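Local coordinates for protein synthesis inhibitor I (Hordeum vulgare, PDB 4FBC) that belongs to the ribosome-inactivating proteins, inhibits protein synthesis and holds adenosine monophosphate in a pocket, at residues Phe19-Ala23 with Arg136-Ala140; Leu221-Val226 with Leu258-Pro264; Asp127-Ala133 with Lys202-Lys208. The protein carries 3 engineered substitutions. All coordinates share one frame; numbering follows the deposited sequence.

How the contacts relate
Contact 1 and contact 2 are partly buried and lie on opposite sides of the chain's centre, about 35 Å apart between centres, whereas contact 3 is a surface contact. Contacts 1 and 3 are neighbours: their segments alternate along the chain and touch where Gln138 CG lies 3.4 Å from Ala133 O. Helix 205-211 of contact 3 is followed in the chain by helix 214-225 of contact 2. Their chemistry differs with place. Contact 2 is carried by aliphatic side chains, some resting on backbone, contact 1 sets one arginine on turn carbonyls beside an apolar patch, and contact 3 relies on two lysines, a salt bridge and a bridging water.

Contact 1: residues Phe19-Ala23 with Arg136-Ala140; sequences FNVQA and RQQLA
Val21 and Ala140 mark the closest backbone approach, 6.2 Å between their CA atoms, where the type I beta turn from Asn20 to Ala23, at the end of strand 16-20, meets the first turn of helix 136-147. The turn is tied internally by Ala23 N to Asn20 O and by an Asx turn in which Asn20 OD1 accepts from Gln22 N. Arg136 reaches across to it with CG anti to the backbone N (chi1 -166°) and a bend at chi3 that brings the edge of the guanidinium to the turn carbonyls. Its NH1 donates to two that lie near the guanidinium plane: Val21 O at 2.7 Å, approached from above that carbonyl's plane, and Ala23 O at 2.8 Å with an N-H...O angle of 151°. NH2 adds a weak bond to Ala23 O and is also held by His192 O. Gln22 OE1 lies 3.7 Å from Arg136 CD. Beside the polar bonds, Leu139 CD2 touches Val21 CG1 at 3.9 Å and meets the Phe19 ring at its edge, nearest CE2, while Val21 CG2 rests 4.0 Å from Ala140 CB. Phe31 meets the Phe19 ring, and Leu170 and Met173 of helix 157-179 touch Leu139. Strand 16-20 is an outermost strand of the six-stranded mixed sheet, and the contact joins the turn that follows it to the start of helix 136-147. Three main-chain carbonyls thus accept from NH1 and NH2 of one guanidinium, which should limit its rotation, and their dipoles probably help to offset its charge.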
loop_
_atom_site.group_PDB
_atom_site.type_symbol
_atom_site.label_atom_id
_atom_site.label_comp_id
_atom_site.label_asym_id
_atom_site.label_seq_id
_atom_site.Cartn_x
_atom_site.Cartn_y
_atom_site.Cartn_z
ATOM N N PHE A 19 -6.986 10.745 6.152
ATOM C CA PHE A 19 -5.895 11.689 6.347
ATOM C C PHE A 19 -6.212 13.030 5.696
ATOM O O PHE A 19 -6.630 13.098 4.540
ATOM C CB PHE A 19 -4.576 11.125 5.800
ATOM C CG PHE A 19 -3.394 12.043 5.990
ATOM C CD1 PHE A 19 -2.950 12.375 7.268
ATOM C CD2 PHE A 19 -2.723 12.573 4.893
ATOM C CE1 PHE A 19 -1.859 13.217 7.449
ATOM C CE2 PHE A 19 -1.624 13.421 5.060
ATOM C CZ PHE A 19 -1.195 13.747 6.345
ATOM N N ASN A 20 -6.012 14.101 6.460
ATOM C CA ASN A 20 -6.095 15.458 5.948
ATOM C C ASN A 20 -4.725 15.840 5.386
ATOM O O ASN A 20 -3.730 15.824 6.109
ATOM C CB ASN A 20 -6.541 16.378 7.097
ATOM C CG ASN A 20 -6.214 17.844 6.864
ATOM O OD1 ASN A 20 -6.026 18.302 5.735
ATOM N ND2 ASN A 20 -6.160 18.597 7.957
ATOM N N VAL A 21 -4.671 16.187 4.100
ATOM C CA VAL A 21 -3.386 16.400 3.429
ATOM C C VAL A 21 -2.599 17.600 3.961
ATOM O O VAL A 21 -1.415 17.748 3.655
ATOM C CB VAL A 21 -3.516 16.505 1.880
ATOM C CG1 VAL A 21 -4.311 15.334 1.334
ATOM C CG2 VAL A 21 -4.162 17.815 1.465
ATOM N N GLN A 22 -3.245 18.455 4.747
ATOM C CA GLN A 22 -2.542 19.588 5.351
ATOM C C GLN A 22 -2.097 19.296 6.790
ATOM O O GLN A 22 -1.508 20.159 7.453
ATOM C CB GLN A 22 -3.391 20.870 5.282
ATOM C CG GLN A 22 -3.615 21.411 3.857
ATOM C CD GLN A 22 -2.320 21.826 3.142
ATOM O OE1 GLN A 22 -1.425 22.445 3.736
ATOM N NE2 GLN A 22 -2.222 21.489 1.858
ATOM N N ALA A 23 -2.359 18.076 7.267
ATOM C CA ALA A 23 -2.056 17.711 8.659
ATOM C C ALA A 23 -0.561 17.484 8.909
ATOM O O ALA A 23 0.242 17.453 7.976
ATOM C CB ALA A 23 -2.865 16.495 9.093
ATOM N N ARG A 136 4.012 17.112 0.110
ATOM C CA ARG A 136 2.674 17.585 0.452
ATOM C C ARG A 136 1.883 18.123 -0.752
ATOM O O ARG A 136 0.728 17.753 -0.946
ATOM C CB ARG A 136 2.722 18.639 1.565
ATOM C CG ARG A 136 1.357 18.900 2.182
ATOM C CD ARG A 136 1.375 20.051 3.183
ATOM N NE ARG A 136 2.183 19.784 4.374
ATOM C CZ ARG A 136 1.806 19.012 5.391
ATOM N NH1 ARG A 136 0.644 18.379 5.354
ATOM N NH2 ARG A 136 2.596 18.857 6.446
ATOM N N GLN A 137 2.488 19.000 -1.550
ATOM C CA GLN A 137 1.774 19.547 -2.703
ATOM C C GLN A 137 1.464 18.483 -3.766
ATOM O O GLN A 137 0.407 18.528 -4.403
ATOM C CB GLN A 137 2.524 20.723 -3.330
ATOM C CG GLN A 137 1.628 21.569 -4.212
ATOM C CD GLN A 137 0.479 22.162 -3.421
ATOM O OE1 GLN A 137 0.697 22.798 -2.389
ATOM N NE2 GLN A 137 -0.751 21.931 -3.875
ATOM N N GLN A 138 2.373 17.528 -3.955
ATOM C CA GLN A 138 2.122 16.442 -4.907
ATOM C C GLN A 138 0.963 15.582 -4.445
ATOM O O GLN A 138 0.186 15.086 -5.264
ATOM C CB GLN A 138 3.366 15.566 -5.109
ATOM C CG GLN A 138 4.483 16.226 -5.904
ATOM C CD GLN A 138 5.259 17.246 -5.091
ATOM O OE1 GLN A 138 5.018 17.424 -3.892
ATOM N NE2 GLN A 138 6.206 17.914 -5.739
ATOM N N LEU A 139 0.864 15.387 -3.133
ATOM C CA LEU A 139 -0.250 14.652 -2.549
ATOM C C LEU A 139 -1.550 15.404 -2.777
ATOM O O LEU A 139 -2.533 14.835 -3.258
ATOM C CB LEU A 139 -0.011 14.423 -1.054
ATOM C CG LEU A 139 -1.146 13.774 -0.263
ATOM C CD1 LEU A 139 -1.426 12.385 -0.805
ATOM C CD2 LEU A 139 -0.817 13.694 1.230
ATOM N N ALA A 140 -1.546 16.696 -2.453
ATOM C CA ALA A 140 -2.725 17.528 -2.639
ATOM C C ALA A 140 -3.120 17.630 -4.113
ATOM O O ALA A 140 -4.298 17.586 -4.437
ATOM C CB ALA A 140 -2.500 18.926 -2.047
#

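Contact 2: residues Leu221-Val226 with Leu258-Pro264; sequences LLKTDV and LLFVEVP
An apolar contact joins the last turn of helix 214-225 to the irregular segment 258-264, which runs between helix 248-254 and helix 269-278. Leu222 occupies its middle: CG comes within 3.8 Å of Leu258 CD2, where the two side chains meet end to end, while CD1 lies over the backbone of 258-264, 3.7 Å from Val261 N and 4.0 Å from Val261 CB. With CG anti to the carbonyl carbon (chi1 -71°), the branch point itself is set against Leu258 CD2, and the methyls part from there, CD2 also to Leu258 and CD1 to Val261. In this ribosome-inactivating protein helix 214-225 begins at Trp214, a residue of the adenosine monophosphate pocket; Leu259 touches Trp214, and its side chain is about 5 Å from the ligand. Farther along, Val263 is met by two residues: its CB lies 3.9 Å from Lys223 CG, part of a side chain that runs aslant of the valine, and its CG2 is 4.0 Å from Val226 CG2, the two valines running past one another in opposite senses. Val226 CG2 also approaches Pro264 O at 3.7 Å. Within the helix end, Leu221 O accepts from both Thr224 N and Thr224 OG1, the hydroxyl lying in the carbonyl plane at 2.6 Å.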
loop_
_atom_site.group_PDB
_atom_site.type_symbol
_atom_site.label_atom_id
_atom_site.label_comp_id
_atom_site.label_asym_id
_atom_site.label_seq_id
_atom_site.Cartn_x
_atom_site.Cartn_y
_atom_site.Cartn_z
ATOM N N LEU A 221 12.253 -12.553 5.500
ATOM C CA LEU A 221 12.132 -12.469 6.947
ATOM C C LEU A 221 11.344 -13.650 7.523
ATOM O O LEU A 221 11.740 -14.215 8.546
ATOM C CB LEU A 221 11.508 -11.133 7.372
ATOM C CG LEU A 221 11.597 -10.883 8.872
ATOM C CD1 LEU A 221 13.059 -10.836 9.338
ATOM C CD2 LEU A 221 10.893 -9.576 9.208
ATOM N N LEU A 222 10.248 -14.030 6.862
ATOM C CA LEU A 222 9.436 -15.167 7.324
ATOM C C LEU A 222 10.241 -16.460 7.457
ATOM O O LEU A 222 9.997 -17.269 8.359
ATOM C CB LEU A 222 8.241 -15.392 6.391
ATOM C CG LEU A 222 7.146 -14.322 6.477
ATOM C CD1 LEU A 222 6.167 -14.439 5.310
ATOM C CD2 LEU A 222 6.412 -14.440 7.804
ATOM N N LYS A 223 11.192 -16.661 6.552
ATOM C CA LYS A 223 12.043 -17.848 6.598
ATOM C C LYS A 223 12.844 -17.948 7.889
ATOM O O LYS A 223 13.122 -19.049 8.375
ATOM C CB LYS A 223 12.971 -17.885 5.379
ATOM C CG LYS A 223 12.253 -18.245 4.094
ATOM C CD LYS A 223 13.177 -18.217 2.899
ATOM C CE LYS A 223 12.412 -18.568 1.631
ATOM N NZ LYS A 223 13.294 -18.554 0.418
ATOM N N THR A 224 13.203 -16.808 8.466
ATOM C CA THR A 224 14.001 -16.822 9.690
ATOM C C THR A 224 13.202 -17.253 10.926
ATOM O O THR A 224 13.780 -17.599 11.965
ATOM C CB THR A 224 14.702 -15.453 9.943
ATOM O OG1 THR A 224 13.718 -14.456 10.241
ATOM C CG2 THR A 224 15.521 -15.031 8.723
ATOM N N ASP A 225 11.875 -17.249 10.809
ATOM C CA ASP A 225 11.012 -17.648 11.923
ATOM C C ASP A 225 10.808 -19.161 12.008
ATOM O O ASP A 225 10.388 -19.684 13.048
ATOM C CB ASP A 225 9.644 -16.975 11.814
ATOM C CG ASP A 225 9.727 -15.466 11.848
ATOM O OD1 ASP A 225 10.656 -14.922 12.498
ATOM O OD2 ASP A 225 8.839 -14.829 11.236
ATOM N N VAL A 226 11.090 -19.857 10.911
ATOM C CA VAL A 226 10.889 -21.304 10.854
ATOM C C VAL A 226 11.815 -21.988 11.855
ATOM O O VAL A 226 13.037 -21.864 11.756
ATOM C CB VAL A 226 11.166 -21.856 9.435
ATOM C CG1 VAL A 226 11.039 -23.372 9.421
ATOM C CG2 VAL A 226 10.216 -21.239 8.419
ATOM N N LEU A 258 4.114 -7.202 6.471
ATOM C CA LEU A 258 4.587 -8.226 5.534
ATOM C C LEU A 258 3.422 -8.776 4.720
ATOM O O LEU A 258 2.336 -8.959 5.248
ATOM C CB LEU A 258 5.257 -9.396 6.283
ATOM C CG LEU A 258 6.675 -9.253 6.847
ATOM C CD1 LEU A 258 6.700 -8.308 8.055
ATOM C CD2 LEU A 258 7.274 -10.604 7.218
ATOM N N LEU A 259 3.658 -9.035 3.434
ATOM C CA LEU A 259 2.737 -9.857 2.640
ATOM C C LEU A 259 2.835 -11.284 3.153
ATOM O O LEU A 259 3.926 -11.772 3.446
ATOM C CB LEU A 259 3.153 -9.824 1.168
ATOM C CG LEU A 259 2.333 -10.675 0.184
ATOM C CD1 LEU A 259 0.937 -10.118 0.065
ATOM C CD2 LEU A 259 3.037 -10.676 -1.179
ATOM N N PHE A 260 1.707 -11.971 3.284
ATOM C CA PHE A 260 1.802 -13.368 3.662
ATOM C C PHE A 260 2.438 -14.171 2.521
ATOM O O PHE A 260 2.042 -14.050 1.364
ATOM C CB PHE A 260 0.447 -13.969 4.027
ATOM C CG PHE A 260 0.546 -15.400 4.437
ATOM C CD1 PHE A 260 0.962 -15.736 5.717
ATOM C CD2 PHE A 260 0.284 -16.413 3.526
ATOM C CE1 PHE A 260 1.091 -17.069 6.097
ATOM C CE2 PHE A 260 0.416 -17.743 3.900
ATOM C CZ PHE A 260 0.811 -18.070 5.175
ATOM N N VAL A 261 3.429 -14.980 2.866
ATOM C CA VAL A 261 4.031 -15.902 1.915
ATOM C C VAL A 261 4.155 -17.290 2.540
ATOM O O VAL A 261 4.573 -17.430 3.696
ATOM C CB VAL A 261 5.436 -15.438 1.487
ATOM C CG1 VAL A 261 5.960 -16.353 0.372
ATOM C CG2 VAL A 261 5.421 -13.998 1.022
ATOM N N GLU A 262 3.789 -18.318 1.784
ATOM C CA GLU A 262 4.045 -19.682 2.228
ATOM C C GLU A 262 5.503 -20.009 2.004
ATOM O O GLU A 262 5.955 -20.078 0.859
ATOM C CB GLU A 262 3.190 -20.676 1.441
ATOM C CG GLU A 262 1.714 -20.596 1.738
ATOM C CD GLU A 262 0.929 -21.718 1.078
ATOM O OE1 GLU A 262 1.000 -21.848 -0.164
ATOM O OE2 GLU A 262 0.242 -22.469 1.801
ATOM N N VAL A 263 6.249 -20.185 3.090
ATOM C CA VAL A 263 7.652 -20.583 2.991
ATOM C C VAL A 263 7.780 -22.009 3.529
ATOM O O VAL A 263 6.975 -22.431 4.364
ATOM C CB VAL A 263 8.596 -19.597 3.741
ATOM C CG1 VAL A 263 8.395 -18.170 3.221
ATOM C CG2 VAL A 263 8.367 -19.651 5.245
ATOM N N PRO A 264 8.762 -22.776 3.030
ATOM C CA PRO A 264 8.864 -24.160 3.517
ATOM C C PRO A 264 9.039 -24.219 5.031
ATOM O O PRO A 264 9.924 -23.558 5.579
ATOM C CB PRO A 264 10.119 -24.686 2.813
ATOM C CG PRO A 264 10.186 -23.889 1.549
ATOM C CD PRO A 264 9.713 -22.498 1.941
#

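Contact 3: residues Asp127-Ala133 with Lys202-Lys208; sequences DKLTNVA and KIGNEMK
Thr130 and Ile203 come within 5.3 Å at their CA atoms, and around them the loop 127-133 packs tightly against the start of helix 205-211. Thr130 CG2 lies against the backbone there, 3.2 Å from Ile203 O, with Asn205 OD1 also close to that methyl. Leu129 CB meets Ile203 CD1 at 4.0 Å and lies beside Lys208 CG. A bridging water accepts from Ile203 N and donates to Leu129 O and Val132 O, giving three backbone polar groups one shared partner.

Next to this tight part sits the well-bonded amine of Lys208. Its chain, extended to CD and then bent at chi3 (64°), carries NZ to Asp127 O, to Thr130 OG1 at 3.1 Å and to Asp127 OD1 at 2.9 Å, the last a salt bridge in which NZ comes to OD1 from above the carboxylate plane. The solvent side is formed by the exposed Asp127, Asn131 and Lys202. Lys202 lies stretched along the loop, CD passing 3.5 Å from Thr130 O, until NZ donates from above the carbonyl plane, at 2.9 Å, to the O of Asn131, the last residue of the 3-10 segment 129-131.

Gly204 stands at the N-cap of helix 205-211, and Tyr119 and Leu123 of helix 119-123 touch Leu129. On the other segment Phe186 of helix 181-190 touches Ile203, while strands 134-135 and 200-201 pair antiparallel just beyond the contact.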
loop_
_atom_site.group_PDB
_atom_site.type_symbol
_atom_site.label_atom_id
_atom_site.label_comp_id
_atom_site.label_asym_id
_atom_site.label_seq_id
_atom_site.Cartn_x
_atom_site.Cartn_y
_atom_site.Cartn_z
ATOM N N ASP A 127 11.594 0.684 -13.102
ATOM C CA ASP A 127 12.864 1.344 -12.807
ATOM C C ASP A 127 12.693 2.859 -12.670
ATOM O O ASP A 127 13.617 3.552 -12.251
ATOM C CB ASP A 127 13.891 1.033 -13.904
ATOM C CG ASP A 127 15.327 1.301 -13.468
ATOM O OD1 ASP A 127 15.674 1.003 -12.301
ATOM O OD2 ASP A 127 16.114 1.801 -14.302
ATOM N N LYS A 128 11.512 3.371 -13.012
ATOM C CA LYS A 128 11.289 4.819 -13.030
ATOM C C LYS A 128 10.736 5.401 -11.724
ATOM O O LYS A 128 10.442 6.592 -11.657
ATOM C CB LYS A 128 10.377 5.209 -14.196
ATOM C CG LYS A 128 10.794 4.600 -15.521
ATOM C CD LYS A 128 10.616 5.581 -16.671
ATOM C CE LYS A 128 11.793 5.499 -17.636
ATOM N NZ LYS A 128 11.951 4.131 -18.204
ATOM N N LEU A 129 10.593 4.566 -10.695
ATOM C CA LEU A 129 10.067 5.014 -9.399
ATOM C C LEU A 129 10.937 6.114 -8.787
ATOM O O LEU A 129 10.464 6.942 -8.004
ATOM C CB LEU A 129 9.964 3.829 -8.429
ATOM C CG LEU A 129 8.782 2.881 -8.637
ATOM C CD1 LEU A 129 8.924 1.626 -7.781
ATOM C CD2 LEU A 129 7.496 3.598 -8.309
ATOM N N THR A 130 12.212 6.111 -9.152
ATOM C CA THR A 130 13.165 7.093 -8.649
ATOM C C THR A 130 12.958 8.477 -9.283
ATOM O O THR A 130 13.649 9.433 -8.931
ATOM C CB THR A 130 14.615 6.611 -8.857
ATOM O OG1 THR A 130 14.723 5.937 -10.122
ATOM C CG2 THR A 130 15.015 5.650 -7.748
ATOM N N ASN A 131 11.999 8.572 -10.203
ATOM C CA ASN A 131 11.706 9.816 -10.922
ATOM C C ASN A 131 10.468 10.537 -10.399
ATOM O O ASN A 131 10.177 11.662 -10.818
ATOM C CB ASN A 131 11.510 9.550 -12.422
ATOM C CG ASN A 131 12.777 9.078 -13.114
ATOM O OD1 ASN A 131 13.889 9.405 -12.694
ATOM N ND2 ASN A 131 12.613 8.306 -14.189
ATOM N N VAL A 132 9.732 9.888 -9.500
ATOM C CA VAL A 132 8.459 10.431 -9.032
ATOM C C VAL A 132 8.625 11.364 -7.831
ATOM O O VAL A 132 9.036 10.938 -6.751
ATOM C CB VAL A 132 7.476 9.308 -8.643
ATOM C CG1 VAL A 132 6.111 9.888 -8.304
ATOM C CG2 VAL A 132 7.362 8.289 -9.775
ATOM N N ALA A 133 8.281 12.634 -8.016
ATOM C CA ALA A 133 8.334 13.599 -6.919
ATOM C C ALA A 133 7.232 13.329 -5.903
ATOM O O ALA A 133 6.051 13.245 -6.256
ATOM C CB ALA A 133 8.227 15.019 -7.448
ATOM N N LYS A 202 12.493 12.578 -4.032
ATOM C CA LYS A 202 12.326 11.329 -4.764
ATOM C C LYS A 202 13.023 10.197 -4.007
ATOM O O LYS A 202 14.049 10.407 -3.351
ATOM C CB LYS A 202 12.868 11.474 -6.197
ATOM C CG LYS A 202 12.151 12.555 -6.996
ATOM C CD LYS A 202 12.680 12.721 -8.421
ATOM C CE LYS A 202 11.853 13.770 -9.171
ATOM N NZ LYS A 202 12.147 13.817 -10.635
ATOM N N ILE A 203 12.463 8.993 -4.080
ATOM C CA ILE A 203 13.061 7.862 -3.373
ATOM C C ILE A 203 14.366 7.436 -4.038
ATOM O O ILE A 203 14.557 7.633 -5.244
ATOM C CB ILE A 203 12.099 6.643 -3.301
ATOM C CG1 ILE A 203 12.002 5.946 -4.662
ATOM C CG2 ILE A 203 10.718 7.058 -2.792
ATOM C CD1 ILE A 203 11.015 4.791 -4.683
ATOM N N GLY A 204 15.264 6.847 -3.258
ATOM C CA GLY A 204 16.522 6.346 -3.786
ATOM C C GLY A 204 16.391 4.923 -4.289
ATOM O O GLY A 204 15.298 4.352 -4.267
ATOM N N ASN A 205 17.503 4.344 -4.731
ATOM C CA ASN A 205 17.498 2.999 -5.303
ATOM C C ASN A 205 17.150 1.879 -4.327
ATOM O O ASN A 205 16.543 0.883 -4.732
ATOM C CB ASN A 205 18.840 2.689 -5.974
ATOM C CG ASN A 205 19.015 3.428 -7.285
ATOM O OD1 ASN A 205 18.037 3.833 -7.915
ATOM N ND2 ASN A 205 20.267 3.612 -7.699
ATOM N N GLU A 206 17.544 2.025 -3.061
ATOM C CA GLU A 206 17.221 1.011 -2.051
ATOM C C GLU A 206 15.714 0.879 -1.861
ATOM O O GLU A 206 15.181 -0.236 -1.864
ATOM C CB GLU A 206 17.893 1.320 -0.703
ATOM C CG GLU A 206 19.416 1.252 -0.707
ATOM C CD GLU A 206 20.065 2.543 -1.170
ATOM O OE1 GLU A 206 19.337 3.505 -1.490
ATOM O OE2 GLU A 206 21.313 2.600 -1.215
ATOM N N MET A 207 15.028 2.011 -1.708
ATOM C CA MET A 207 13.576 1.997 -1.555
ATOM C C MET A 207 12.865 1.538 -2.827
ATOM O O MET A 207 11.840 0.853 -2.751
ATOM C CB MET A 207 13.036 3.353 -1.075
ATOM C CG MET A 207 13.212 3.558 0.425
ATOM S SD MET A 207 12.426 5.078 1.002
ATOM C CE MET A 207 13.468 6.304 0.233
ATOM N N LYS A 208 13.409 1.905 -3.992
ATOM C CA LYS A 208 12.862 1.406 -5.250
ATOM C C LYS A 208 12.934 -0.116 -5.258
ATOM O O LYS A 208 11.953 -0.778 -5.584
ATOM C CB LYS A 208 13.600 1.986 -6.470
ATOM C CG LYS A 208 13.192 1.312 -7.789
ATOM C CD LYS A 208 13.704 2.070 -9.011
ATOM C CE LYS A 208 15.228 2.094 -9.073
ATOM N NZ LYS A 208 15.704 3.002 -10.173
HETATM O O HOH W 1 10.321 8.646 -5.926
HETATM O O HOH W 2 16.130 8.949 -6.582
#